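Local structure of endoglucanase (Uncultured bacterium, 3X17) at residues Ser126-Gln130 and Val503-Leu507; Arg131-Ala135 and His145-His149; Asp152-Val157 and Arg264-Arg269; Glu169-Gly173 and Phe234-Arg238; Gly181-Thr185 and Val243-Ala248. The protein is a family 9 glycoside hydrolase that cleaves internal beta-1,4-glucosidic bonds of cellulose, pairing an (alpha/alpha)6-barrel catalytic domain with an N-terminal Ig-like domain. One frame throughout, in Å; residues are numbered along the deposited sequence.

How the contacts relate
The chain enters the (alpha/alpha)6 barrel through helix 115-130, and contact 1 pairs the end of that helix with residues 503-507, closing a loop of more than 370 residues that encloses the other four contacts. Contact 2 follows at once, a short closure round the hairpin 136-145 that gathers three of the four zinc ligands. In series with it, contact 3 joins strand 154-155 to strand 265-271. Inside that loop lie contact 4, between residues 169-173 and the end of helix 221-235, and contact 5, between strands 182-183 and 243-249; these two cross. Contacts 3 and 5 share one four-stranded sheet; Lys182 of contact 5 salt-bridges Asp152 of contact 3 and probably hydrogen-bonds the Gly172 carbonyl of contact 4.

Contact 1: residues Ser126-Gln130 and Val503-Leu507; sequences SYYLQ and VPGLL
Residues 126-130 are the weakly bonded end of helix 115-130; Gln130 N bonds to Tyr127 O (2.9 Å). Residues 503-507 run past it as an irregular, mostly extended loop, closest where the CA atoms of Ser126 and Gly505 stand 5.4 Å apart. Val503 (chi1 t) turns toward the helix and sets CG1 3.8 Å from Leu129 CB. Next, the ring of Pro504 puts CD 4.0 Å from Leu129 CD2, while its carbonyl O lies 3.6 Å from Ser126 CB. The contact thus packs the first helix of the catalytic (alpha/alpha)6 barrel against the loop between helices 494-499 and 543-558. Gly505 takes phi/psi of 95/6, a conformation that calls for glycine; a CB here would also face Ser126. Its carbonyl is bonded by Asn546 of helix 543-558, while Ser126 OG (chi1 p) bonds back to Ala123 O. Leu506 (m, t) reaches back to place CD2 3.6 Å from Ser126 CB and CD1 4.1 Å from Gln130 OE1; Gln130 NE2 bonds to the His175 carbonyl.

Contact 2: residues Arg131-Ala135 and His145-His149; sequences RCGVA and HALDH. With ZN (zinc ion), chain C.
Three zinc ligands set the side chains here. Cys132, with chi1 t, brings SG to 2.2 Å from ZN; Asp148, with chi1 p, brings OD2 to 1.9 Å; and His149, with chi1 m on a backbone of positive phi (56/37), brings ND1 to 2.1 Å. Cys132 SG and His149 ND1 are 3.5 Å apart. His175 completes the four-ligand site, and His149 NE2 bonds to Asp261. Apart from His145, which ends strand 144-145, the two segments are loop and flank the hairpin of strands 136-137 and 144-145, so the metal staples together the two ends of this hairpin within the family 9 catalytic domain. CA atoms lie 4.9 Å apart at Gly133-Asp148 and 4.3 Å at Ala135-Leu147. The Asp148 carboxylate also receives backbone NH groups: Gly133 N gives a bond to OD2 (3.2 Å) and a weak one to OD1 (3.0 Å), and Val134 N bonds to OD1 (3.2 Å). Gly133, at phi/psi 90/18, needs to be glycine, and its CA sits 3.0 Å from Asp148 O in a CH-O contact. His145, chi1 p, turns its ring inward so that NE2 makes weak bonds to Val134 O and to Asp148 OD1, both 3.3 Å. Leu147, off the usual wells in chi1 and chi2, brings CD2 to 3.3 Å from Gly133 O, whereas Arg131 (m, t, t) extends away to salt bridges with Glu225 and Glu214.

Contact 3: residues Asp152-Val157 and Arg264-Arg269; sequences DGYVLV and RRYVYR
Two short strands run parallel, 154-155 beside the strand through Tyr266 and Val267, with Tyr154 paired to Tyr266 (CA-CA 4.6 Å) and Val155 to Val267 (4.8 Å). End to end the two segments run 49° apart, and beyond the bridges the CA spacing opens to 6.6 Å at Val157-Arg269. A ladder of three backbone bonds joins them: Tyr154 N to Arg265 O (2.8 Å), Val267 N to Tyr154 O (2.8 Å) and Leu156 N to Val267 O (3.0 Å). Where they part, water 1 links Val157 N and Val267 O, 2.9 Å from each. A cis peptide precedes Gly153, whose fully extended backbone passes so close to Arg265 O that a CB would clash with it. Strand 154-155 is an outermost strand of the four-stranded mixed sheet in the catalytic domain; strand 243-249 lies on the other side of strand 265-271. Asp152 (chi1 m) and Arg265 make a two-pronged salt bridge, NE to OD1 2.8 Å and NH2 to OD2 3.0 Å; Asp152 also pairs with Lys182, beside the zinc site. On the Tyr154-Tyr266 face, the Arg264 guanidinium lies flat on the Tyr154 ring, centres 3.6 Å apart and planes at 7°, a cation-pi stack. Leu156 (t, p) touches two tyrosines, with CD1 4.0 Å from Tyr266 CD1 and CD2 3.5 Å from Tyr268 CE2.

Contact 4: residues Glu169-Gly173 and Phe234-Arg238; sequences EATGG and FRMQR
Here the C-terminal end of helix 221-235, one of the helices of the (alpha/alpha)6-barrel domain, meets the irregular loop 169-173 that leads toward strand 182-183. Arg235 dominates the buried surface. In the last helical turn, its CB points at the loop, 3.8 Å from Ala170 CA and 3.2 Å from Glu169 O; the two CA atoms of Arg235 and Ala170 are 5.0 Å apart. An m, t, t side chain then runs along the loop to give a weak hydrogen bond from NH1 to Thr171 O (3.0 Å). Ala170, the second residue, sets CB 4.1 Å from SD of Met236, which is where the backbone leaves helical angles. Ala170 N bonds to Asp152 O, and Ala170 O accepts from Trp232 and Lys182. Gly172, at phi/psi 92/-155, has angles that by themselves call for glycine; a CB would also clash with Arg235 NH1. Gly173 also has positive phi, and its carbonyl accepts from Trp228 of the same helix. Water 2 bridges the two segments, accepting from Arg235 NH1 and from Gly173 N, both at 2.9 Å.

Contact 5: residues Gly181-Thr185 and Val243-Ala248; sequences GKYVT and VYHKLA
Antiparallel pairing joins 182-183 to 246-247, with Lys182-Leu247 the hydrogen-bonded pair (CA-CA 5.3 Å) and Tyr183-Lys246 the non-hydrogen-bonded one (4.2 Å). Lys182 N donates to Leu247 O (3.1 Å) and Leu247 N to Lys182 O (2.9 Å). Tyr183 is the N-cap residue of helix 184-200, and the next amide, Val184 N, finds its acceptor across the contact in His245 O (2.9 Å). That carbonyl also accepts from water 3, which donates to Thr185 OG1 as well (2.7 Å from either oxygen). Asp274 serves both Thr185 OG1 and His245 ND1, while His245 NE2 bonds to Pro330 O. The lysine ends are satisfied too: Lys182 NZ bonds to Gly172 O and Ala170 O and makes a salt bridge with Asp152, and Lys246 NZ bonds to Ser328 OG and the carbonyl O of Asp324. Tyr183 (chi1 m) rests CD2 3.8 Å from Lys246 CB, its OH bonded to Asp179. Val184 (t) packs CG2 3.8 Å from Val243 CG1. Strand 182-183 is an outermost strand of the catalytic domain's four-stranded mixed sheet, running straight into helix 184-200, while strand 243-249 continues the pairing to strand 265-271 and helices 221-235 and 272-288 pack alongside.

Contact 1: residues Ser126-Gln130 and Val503-Leu507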
# COMPACT_ATOMS: atom_id res chain seq x y z
N SER A 126 -10.72 -0.85 5.40
CA SER A 126 -10.25 0.41 5.93
C SER A 126 -10.55 1.59 5.00
O SER A 126 -10.86 2.68 5.47
CB SER A 126 -8.75 0.32 6.26
OG SER A 126 -7.95 0.48 5.11
N TYR A 127 -10.56 1.36 3.68
CA TYR A 127 -10.94 2.39 2.72
C TYR A 127 -12.37 2.89 2.98
O TYR A 127 -12.66 4.09 2.93
CB TYR A 127 -10.82 1.88 1.27
CG TYR A 127 -9.38 1.67 0.84
CD1 TYR A 127 -8.61 2.73 0.45
CD2 TYR A 127 -8.78 0.42 0.92
CE1 TYR A 127 -7.26 2.59 0.20
CE2 TYR A 127 -7.43 0.25 0.61
CZ TYR A 127 -6.69 1.34 0.23
OH TYR A 127 -5.35 1.21 -0.10
N TYR A 128 -13.29 1.96 3.22
CA TYR A 128 -14.67 2.34 3.52
C TYR A 128 -14.68 3.28 4.72
O TYR A 128 -15.42 4.23 4.75
CB TYR A 128 -15.53 1.08 3.81
CG TYR A 128 -16.84 1.36 4.52
CD1 TYR A 128 -17.82 2.16 3.94
CD2 TYR A 128 -17.14 0.71 5.73
CE1 TYR A 128 -19.06 2.35 4.56
CE2 TYR A 128 -18.32 0.94 6.38
CZ TYR A 128 -19.30 1.73 5.78
OH TYR A 128 -20.51 1.89 6.41
N LEU A 129 -13.76 3.07 5.64
CA LEU A 129 -13.77 3.83 6.89
C LEU A 129 -13.06 5.18 6.69
O LEU A 129 -13.12 6.06 7.56
CB LEU A 129 -13.05 3.00 7.96
CG LEU A 129 -13.87 2.01 8.81
CD1 LEU A 129 -15.32 1.77 8.36
CD2 LEU A 129 -13.12 0.75 9.14
N GLN A 130 -12.38 5.32 5.56
CA GLN A 130 -11.73 6.58 5.18
C GLN A 130 -12.58 7.45 4.25
O GLN A 130 -12.15 8.54 3.86
CB GLN A 130 -10.39 6.30 4.48
CG GLN A 130 -9.32 5.67 5.37
CD GLN A 130 -8.58 6.69 6.21
OE1 GLN A 130 -8.66 6.67 7.44
NE2 GLN A 130 -7.91 7.62 5.55
N VAL A 503 -9.67 2.97 14.09
CA VAL A 503 -9.94 2.47 12.75
C VAL A 503 -8.97 1.33 12.41
O VAL A 503 -7.77 1.54 12.24
CB VAL A 503 -9.83 3.57 11.70
CG1 VAL A 503 -10.02 2.96 10.29
CG2 VAL A 503 -10.87 4.69 11.96
N PRO A 504 -9.51 0.10 12.30
CA PRO A 504 -8.65 -1.06 12.08
C PRO A 504 -8.25 -1.21 10.61
O PRO A 504 -8.97 -0.75 9.71
CB PRO A 504 -9.53 -2.23 12.56
CG PRO A 504 -10.95 -1.78 12.31
CD PRO A 504 -10.94 -0.25 12.36
N GLY A 505 -7.09 -1.83 10.37
CA GLY A 505 -6.70 -2.28 9.05
C GLY A 505 -5.83 -1.27 8.31
O GLY A 505 -5.49 -1.46 7.13
N LEU A 506 -5.44 -0.20 9.01
CA LEU A 506 -4.60 0.85 8.36
C LEU A 506 -3.11 0.59 8.62
O LEU A 506 -2.67 0.50 9.77
CB LEU A 506 -4.96 2.25 8.86
CG LEU A 506 -6.40 2.73 8.73
CD1 LEU A 506 -6.62 3.94 9.64
CD2 LEU A 506 -6.69 3.10 7.27
N LEU A 507 -2.33 0.57 7.54
CA LEU A 507 -0.88 0.46 7.65
C LEU A 507 -0.24 1.84 7.87
O LEU A 507 -0.33 2.72 7.00
CB LEU A 507 -0.33 -0.18 6.37
CG LEU A 507 1.19 -0.26 6.16
CD1 LEU A 507 1.86 -1.14 7.23
CD2 LEU A 507 1.49 -0.81 4.78

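Contact 2: residues Arg131-Ala135 and His145-His149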
# COMPACT_ATOMS: atom_id res chain seq x y z
N ARG A 131 -13.72 6.95 3.80
CA ARG A 131 -14.57 7.70 2.86
C ARG A 131 -14.95 9.09 3.37
O ARG A 131 -15.14 9.29 4.56
CB ARG A 131 -15.83 6.94 2.51
CG ARG A 131 -15.61 5.69 1.65
CD ARG A 131 -16.99 4.99 1.32
NE ARG A 131 -16.79 3.70 0.64
CZ ARG A 131 -17.77 2.94 0.16
NH1 ARG A 131 -19.04 3.33 0.29
NH2 ARG A 131 -17.49 1.80 -0.48
N CYS A 132 -14.99 10.05 2.45
CA CYS A 132 -15.26 11.45 2.78
C CYS A 132 -16.61 11.79 2.18
O CYS A 132 -16.99 11.22 1.15
CB CYS A 132 -14.20 12.34 2.15
SG CYS A 132 -14.32 14.14 2.42
N GLY A 133 -17.38 12.63 2.86
CA GLY A 133 -18.60 13.16 2.26
C GLY A 133 -19.81 12.29 2.53
O GLY A 133 -20.80 12.35 1.81
N VAL A 134 -19.72 11.43 3.53
CA VAL A 134 -20.83 10.52 3.79
C VAL A 134 -20.80 10.13 5.26
O VAL A 134 -19.73 9.93 5.82
CB VAL A 134 -20.75 9.26 2.91
CG1 VAL A 134 -19.43 8.47 3.18
CG2 VAL A 134 -22.00 8.39 3.13
N ALA A 135 -21.98 10.07 5.88
CA ALA A 135 -22.06 9.69 7.30
C ALA A 135 -21.67 8.23 7.47
O ALA A 135 -22.01 7.41 6.62
CB ALA A 135 -23.51 9.93 7.84
N HIS A 145 -19.11 9.04 12.32
CA HIS A 145 -19.08 10.47 12.23
C HIS A 145 -20.21 10.88 11.32
O HIS A 145 -20.62 10.11 10.46
CB HIS A 145 -17.72 10.96 11.69
CG HIS A 145 -17.47 10.63 10.24
ND1 HIS A 145 -16.48 9.75 9.83
CD2 HIS A 145 -18.01 11.14 9.11
CE1 HIS A 145 -16.46 9.70 8.51
NE2 HIS A 145 -17.39 10.52 8.05
N ALA A 146 -20.73 12.09 11.52
CA ALA A 146 -21.80 12.61 10.67
C ALA A 146 -21.22 13.04 9.33
O ALA A 146 -20.01 12.99 9.11
CB ALA A 146 -22.51 13.81 11.35
N LEU A 147 -22.08 13.53 8.46
CA LEU A 147 -21.70 13.98 7.14
C LEU A 147 -20.58 14.99 7.19
O LEU A 147 -20.69 15.97 7.84
CB LEU A 147 -22.88 14.63 6.48
CG LEU A 147 -23.07 14.54 4.98
CD1 LEU A 147 -23.76 15.72 4.44
CD2 LEU A 147 -21.83 14.29 4.26
N ASP A 148 -19.52 14.74 6.45
CA ASP A 148 -18.36 15.64 6.46
C ASP A 148 -18.13 16.25 5.09
O ASP A 148 -18.27 15.57 4.06
CB ASP A 148 -17.11 14.85 6.86
CG ASP A 148 -16.89 13.61 5.97
OD1 ASP A 148 -17.86 12.84 5.77
OD2 ASP A 148 -15.77 13.43 5.45
N HIS A 149 -17.64 17.48 5.06
CA HIS A 149 -17.02 18.01 3.86
C HIS A 149 -18.01 17.90 2.72
O HIS A 149 -17.63 17.75 1.55
CB HIS A 149 -15.72 17.24 3.53
CG HIS A 149 -14.66 17.37 4.58
ND1 HIS A 149 -14.11 16.29 5.21
CD2 HIS A 149 -14.11 18.47 5.15
CE1 HIS A 149 -13.22 16.70 6.11
NE2 HIS A 149 -13.21 18.02 6.10
ZN ZN C . -14.29 14.30 4.58

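Contact 3: residues Asp152-Val157 and Arg264-Arg269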
# COMPACT_ATOMS: atom_id res chain seq x y z
N ASP A 152 -17.34 20.31 -0.49
CA ASP A 152 -16.11 20.16 -1.32
C ASP A 152 -16.50 20.38 -2.78
O ASP A 152 -17.37 19.67 -3.28
CB ASP A 152 -15.56 18.72 -1.20
CG ASP A 152 -14.86 18.44 0.14
OD1 ASP A 152 -14.67 19.37 0.95
OD2 ASP A 152 -14.49 17.25 0.38
N GLY A 153 -15.88 21.31 -3.51
CA GLY A 153 -15.10 22.42 -2.99
C GLY A 153 -15.05 23.55 -4.01
O GLY A 153 -15.71 23.51 -5.04
N TYR A 154 -14.28 24.58 -3.71
CA TYR A 154 -14.31 25.82 -4.50
C TYR A 154 -13.01 25.92 -5.30
O TYR A 154 -11.93 25.70 -4.75
CB TYR A 154 -14.44 27.03 -3.56
CG TYR A 154 -15.78 27.08 -2.87
CD1 TYR A 154 -16.03 26.31 -1.73
CD2 TYR A 154 -16.87 27.71 -3.48
CE1 TYR A 154 -17.27 26.33 -1.11
CE2 TYR A 154 -18.12 27.72 -2.88
CZ TYR A 154 -18.32 27.01 -1.71
OH TYR A 154 -19.59 26.97 -1.16
N VAL A 155 -13.12 26.31 -6.56
CA VAL A 155 -11.94 26.40 -7.42
C VAL A 155 -10.97 27.44 -6.91
O VAL A 155 -11.36 28.59 -6.72
CB VAL A 155 -12.34 26.78 -8.85
CG1 VAL A 155 -11.10 26.93 -9.71
CG2 VAL A 155 -13.29 25.73 -9.43
N LEU A 156 -9.70 27.07 -6.73
CA LEU A 156 -8.72 27.99 -6.20
C LEU A 156 -8.25 29.04 -7.21
O LEU A 156 -8.23 30.22 -6.88
CB LEU A 156 -7.53 27.27 -5.57
CG LEU A 156 -6.51 28.24 -4.94
CD1 LEU A 156 -7.14 29.00 -3.77
CD2 LEU A 156 -5.27 27.51 -4.45
N VAL A 157 -7.87 28.63 -8.42
CA VAL A 157 -7.40 29.59 -9.43
C VAL A 157 -8.24 29.61 -10.70
O VAL A 157 -8.81 28.59 -11.09
CB VAL A 157 -5.88 29.43 -9.78
CG1 VAL A 157 -5.04 29.22 -8.51
CG2 VAL A 157 -5.65 28.36 -10.83
N ARG A 264 -13.57 26.28 4.60
CA ARG A 264 -13.86 26.16 3.20
C ARG A 264 -12.76 25.28 2.60
O ARG A 264 -11.60 25.33 3.05
CB ARG A 264 -13.83 27.54 2.55
CG ARG A 264 -13.92 27.50 1.03
CD ARG A 264 -14.34 28.83 0.48
NE ARG A 264 -15.76 29.02 0.70
CZ ARG A 264 -16.53 29.80 -0.04
NH1 ARG A 264 -16.01 30.49 -1.05
NH2 ARG A 264 -17.82 29.88 0.22
N ARG A 265 -13.13 24.43 1.64
CA ARG A 265 -12.14 23.58 0.96
C ARG A 265 -12.06 23.90 -0.52
O ARG A 265 -13.08 24.16 -1.16
CB ARG A 265 -12.46 22.10 1.16
CG ARG A 265 -12.63 21.72 2.63
CD ARG A 265 -11.76 20.54 3.00
NE ARG A 265 -12.21 19.29 2.38
CZ ARG A 265 -11.64 18.12 2.64
NH1 ARG A 265 -10.62 18.08 3.48
NH2 ARG A 265 -12.11 17.00 2.13
N TYR A 266 -10.84 23.84 -1.04
CA TYR A 266 -10.50 24.36 -2.36
C TYR A 266 -10.00 23.27 -3.28
O TYR A 266 -9.38 22.30 -2.85
CB TYR A 266 -9.42 25.45 -2.28
CG TYR A 266 -9.91 26.71 -1.60
CD1 TYR A 266 -10.65 27.66 -2.30
CD2 TYR A 266 -9.69 26.90 -0.25
CE1 TYR A 266 -11.13 28.80 -1.66
CE2 TYR A 266 -10.19 28.02 0.40
CZ TYR A 266 -10.89 28.98 -0.31
OH TYR A 266 -11.37 30.07 0.38
N VAL A 267 -10.29 23.44 -4.56
CA VAL A 267 -9.87 22.51 -5.59
C VAL A 267 -8.67 23.14 -6.27
O VAL A 267 -8.76 24.23 -6.81
CB VAL A 267 -11.01 22.32 -6.62
CG1 VAL A 267 -10.55 21.47 -7.80
CG2 VAL A 267 -12.22 21.73 -5.91
N TYR A 268 -7.52 22.51 -6.09
CA TYR A 268 -6.25 23.05 -6.57
C TYR A 268 -6.06 22.76 -8.06
O TYR A 268 -6.80 21.96 -8.64
CB TYR A 268 -5.11 22.49 -5.73
CG TYR A 268 -5.09 23.05 -4.32
CD1 TYR A 268 -6.04 22.67 -3.39
CD2 TYR A 268 -4.23 24.10 -3.98
CE1 TYR A 268 -6.06 23.20 -2.13
CE2 TYR A 268 -4.24 24.64 -2.71
CZ TYR A 268 -5.15 24.18 -1.80
OH TYR A 268 -5.21 24.73 -0.55
N ARG A 269 -5.06 23.40 -8.66
CA ARG A 269 -4.97 23.51 -10.11
C ARG A 269 -4.63 22.17 -10.75
O ARG A 269 -4.05 21.30 -10.10
CB ARG A 269 -3.89 24.52 -10.47
CG ARG A 269 -2.47 23.99 -10.18
CD ARG A 269 -1.42 25.04 -10.45
NE ARG A 269 -1.63 26.22 -9.64
CZ ARG A 269 -1.23 27.44 -9.99
NH1 ARG A 269 -0.55 27.64 -11.12
NH2 ARG A 269 -1.49 28.47 -9.18
O HOH W 1 -7.66 25.82 -8.98

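Contact 4: residues Glu169-Gly173 and Phe234-Arg238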
# COMPACT_ATOMS: atom_id res chain seq x y z
N GLU A 169 -18.90 20.39 -7.60
CA GLU A 169 -19.32 19.26 -6.81
C GLU A 169 -18.26 18.17 -6.86
O GLU A 169 -18.17 17.42 -7.84
CB GLU A 169 -20.68 18.71 -7.23
CG GLU A 169 -21.17 17.66 -6.21
CD GLU A 169 -22.64 17.36 -6.33
OE1 GLU A 169 -23.44 18.31 -6.23
OE2 GLU A 169 -23.00 16.17 -6.45
N ALA A 170 -17.42 18.12 -5.83
CA ALA A 170 -16.23 17.27 -5.81
C ALA A 170 -16.22 16.63 -4.45
O ALA A 170 -15.22 16.48 -3.78
CB ALA A 170 -14.96 18.12 -6.03
N THR A 171 -17.40 16.32 -4.02
CA THR A 171 -17.63 15.63 -2.80
C THR A 171 -17.25 14.14 -2.95
O THR A 171 -17.05 13.71 -4.03
CB THR A 171 -19.10 15.86 -2.45
OG1 THR A 171 -19.31 15.60 -1.09
CG2 THR A 171 -19.99 15.02 -3.28
N GLY A 172 -17.12 13.38 -1.88
CA GLY A 172 -16.85 11.93 -1.95
C GLY A 172 -15.35 11.61 -1.91
O GLY A 172 -14.56 12.44 -1.46
N GLY A 173 -14.95 10.47 -2.47
CA GLY A 173 -13.55 10.04 -2.40
C GLY A 173 -13.09 9.60 -1.02
O GLY A 173 -13.93 9.34 -0.13
N PHE A 234 -13.82 11.38 -11.35
CA PHE A 234 -14.70 12.01 -12.33
C PHE A 234 -15.01 13.48 -11.93
O PHE A 234 -14.95 14.37 -12.78
CB PHE A 234 -16.03 11.25 -12.51
CG PHE A 234 -15.88 9.88 -13.12
CD1 PHE A 234 -14.97 9.64 -14.15
CD2 PHE A 234 -16.72 8.84 -12.72
CE1 PHE A 234 -14.83 8.36 -14.70
CE2 PHE A 234 -16.66 7.58 -13.33
CZ PHE A 234 -15.70 7.33 -14.31
N ARG A 235 -15.33 13.71 -10.66
CA ARG A 235 -15.74 15.06 -10.22
C ARG A 235 -14.54 16.00 -10.26
O ARG A 235 -14.70 17.22 -10.24
CB ARG A 235 -16.37 15.02 -8.82
CG ARG A 235 -17.57 14.03 -8.68
CD ARG A 235 -18.03 13.86 -7.22
NE ARG A 235 -19.01 12.79 -7.10
CZ ARG A 235 -18.81 11.58 -6.54
NH1 ARG A 235 -17.75 11.32 -5.77
NH2 ARG A 235 -19.75 10.66 -6.65
N MET A 236 -13.33 15.43 -10.24
CA MET A 236 -12.08 16.21 -10.31
C MET A 236 -11.62 16.46 -11.75
O MET A 236 -10.52 16.97 -12.00
CB MET A 236 -10.97 15.51 -9.52
CG MET A 236 -11.14 15.54 -8.00
SD MET A 236 -11.14 17.24 -7.32
CE MET A 236 -9.36 17.54 -7.07
N GLN A 237 -12.46 16.07 -12.71
CA GLN A 237 -12.12 16.23 -14.09
C GLN A 237 -12.85 17.41 -14.74
O GLN A 237 -14.07 17.52 -14.70
CB GLN A 237 -12.31 14.94 -14.91
CG GLN A 237 -11.60 14.99 -16.29
CD GLN A 237 -11.90 13.77 -17.18
OE1 GLN A 237 -12.97 13.15 -17.08
NE2 GLN A 237 -10.95 13.44 -18.08
N ARG A 238 -12.09 18.17 -15.50
CA ARG A 238 -12.56 19.37 -16.14
C ARG A 238 -13.00 18.95 -17.54
O ARG A 238 -12.48 17.96 -18.07
CB ARG A 238 -11.35 20.29 -16.18
CG ARG A 238 -11.59 21.70 -16.45
CD ARG A 238 -10.41 22.18 -17.27
NE ARG A 238 -9.44 22.81 -16.43
CZ ARG A 238 -8.27 23.28 -16.86
NH1 ARG A 238 -7.82 22.99 -18.09
NH2 ARG A 238 -7.54 23.99 -16.04
O HOH W 2 -16.89 9.12 -4.12

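Contact 5: residues Gly181-Thr185 and Val243-Ala248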
# COMPACT_ATOMS: atom_id res chain seq x y z
N GLY A 181 -7.53 15.76 3.61
CA GLY A 181 -7.28 16.11 2.22
C GLY A 181 -7.54 14.95 1.27
O GLY A 181 -7.52 13.80 1.66
N LYS A 182 -7.93 15.27 0.04
CA LYS A 182 -8.18 14.26 -0.97
C LYS A 182 -7.31 14.60 -2.16
O LYS A 182 -7.19 15.75 -2.54
CB LYS A 182 -9.65 14.27 -1.36
CG LYS A 182 -10.62 14.17 -0.15
CD LYS A 182 -12.07 13.98 -0.57
CE LYS A 182 -12.58 15.15 -1.40
NZ LYS A 182 -14.11 15.14 -1.46
N TYR A 183 -6.55 13.64 -2.64
CA TYR A 183 -5.44 13.98 -3.52
C TYR A 183 -5.49 13.05 -4.70
O TYR A 183 -5.52 11.84 -4.52
CB TYR A 183 -4.12 13.75 -2.80
CG TYR A 183 -3.94 14.52 -1.53
CD1 TYR A 183 -4.38 13.98 -0.32
CD2 TYR A 183 -3.17 15.68 -1.51
CE1 TYR A 183 -4.10 14.60 0.86
CE2 TYR A 183 -2.86 16.31 -0.30
CZ TYR A 183 -3.37 15.79 0.87
OH TYR A 183 -3.11 16.42 2.07
N VAL A 184 -5.52 13.60 -5.90
CA VAL A 184 -5.67 12.75 -7.07
C VAL A 184 -4.46 11.81 -7.28
O VAL A 184 -4.60 10.70 -7.83
CB VAL A 184 -5.89 13.58 -8.34
CG1 VAL A 184 -5.62 12.70 -9.57
CG2 VAL A 184 -7.33 14.08 -8.39
N THR A 185 -3.30 12.22 -6.77
CA THR A 185 -2.05 11.59 -7.15
C THR A 185 -1.94 10.23 -6.44
O THR A 185 -1.55 9.24 -7.04
CB THR A 185 -0.84 12.53 -6.80
OG1 THR A 185 -1.04 13.82 -7.42
CG2 THR A 185 0.48 11.93 -7.30
N VAL A 243 -7.32 17.07 -15.08
CA VAL A 243 -7.75 16.62 -13.75
C VAL A 243 -7.08 17.45 -12.66
O VAL A 243 -5.87 17.68 -12.70
CB VAL A 243 -7.46 15.10 -13.53
CG1 VAL A 243 -7.88 14.64 -12.11
CG2 VAL A 243 -8.21 14.27 -14.56
N TYR A 244 -7.90 18.03 -11.78
CA TYR A 244 -7.40 18.84 -10.67
C TYR A 244 -6.55 18.01 -9.73
O TYR A 244 -6.72 16.78 -9.64
CB TYR A 244 -8.55 19.52 -9.89
CG TYR A 244 -9.34 20.51 -10.73
CD1 TYR A 244 -8.75 21.69 -11.17
CD2 TYR A 244 -10.64 20.22 -11.14
CE1 TYR A 244 -9.45 22.59 -11.96
CE2 TYR A 244 -11.36 21.11 -11.93
CZ TYR A 244 -10.75 22.29 -12.36
OH TYR A 244 -11.44 23.17 -13.17
N HIS A 245 -5.66 18.67 -9.01
CA HIS A 245 -4.58 17.97 -8.33
C HIS A 245 -5.04 17.42 -7.00
O HIS A 245 -4.66 16.33 -6.60
CB HIS A 245 -3.41 18.91 -8.12
CG HIS A 245 -2.30 18.32 -7.32
ND1 HIS A 245 -1.64 17.16 -7.69
CD2 HIS A 245 -1.62 18.82 -6.25
CE1 HIS A 245 -0.63 16.95 -6.86
NE2 HIS A 245 -0.62 17.92 -5.96
N LYS A 246 -5.82 18.19 -6.27
CA LYS A 246 -6.15 17.83 -4.92
C LYS A 246 -7.18 18.83 -4.40
O LYS A 246 -7.49 19.84 -5.06
CB LYS A 246 -4.90 17.86 -4.04
CG LYS A 246 -4.31 19.28 -3.86
CD LYS A 246 -3.21 19.32 -2.82
CE LYS A 246 -2.50 20.69 -2.87
NZ LYS A 246 -1.57 20.88 -1.70
N LEU A 247 -7.76 18.48 -3.26
CA LEU A 247 -8.83 19.24 -2.67
C LEU A 247 -8.60 19.30 -1.18
O LEU A 247 -8.54 18.26 -0.52
CB LEU A 247 -10.17 18.58 -2.97
CG LEU A 247 -11.39 19.47 -2.78
CD1 LEU A 247 -12.54 18.90 -3.62
CD2 LEU A 247 -11.75 19.61 -1.29
N ALA A 248 -8.45 20.49 -0.64
CA ALA A 248 -8.13 20.59 0.78
C ALA A 248 -8.42 21.99 1.31
O ALA A 248 -8.68 22.89 0.52
CB ALA A 248 -6.66 20.21 1.04
O HOH W 3 -2.60 15.03 -5.52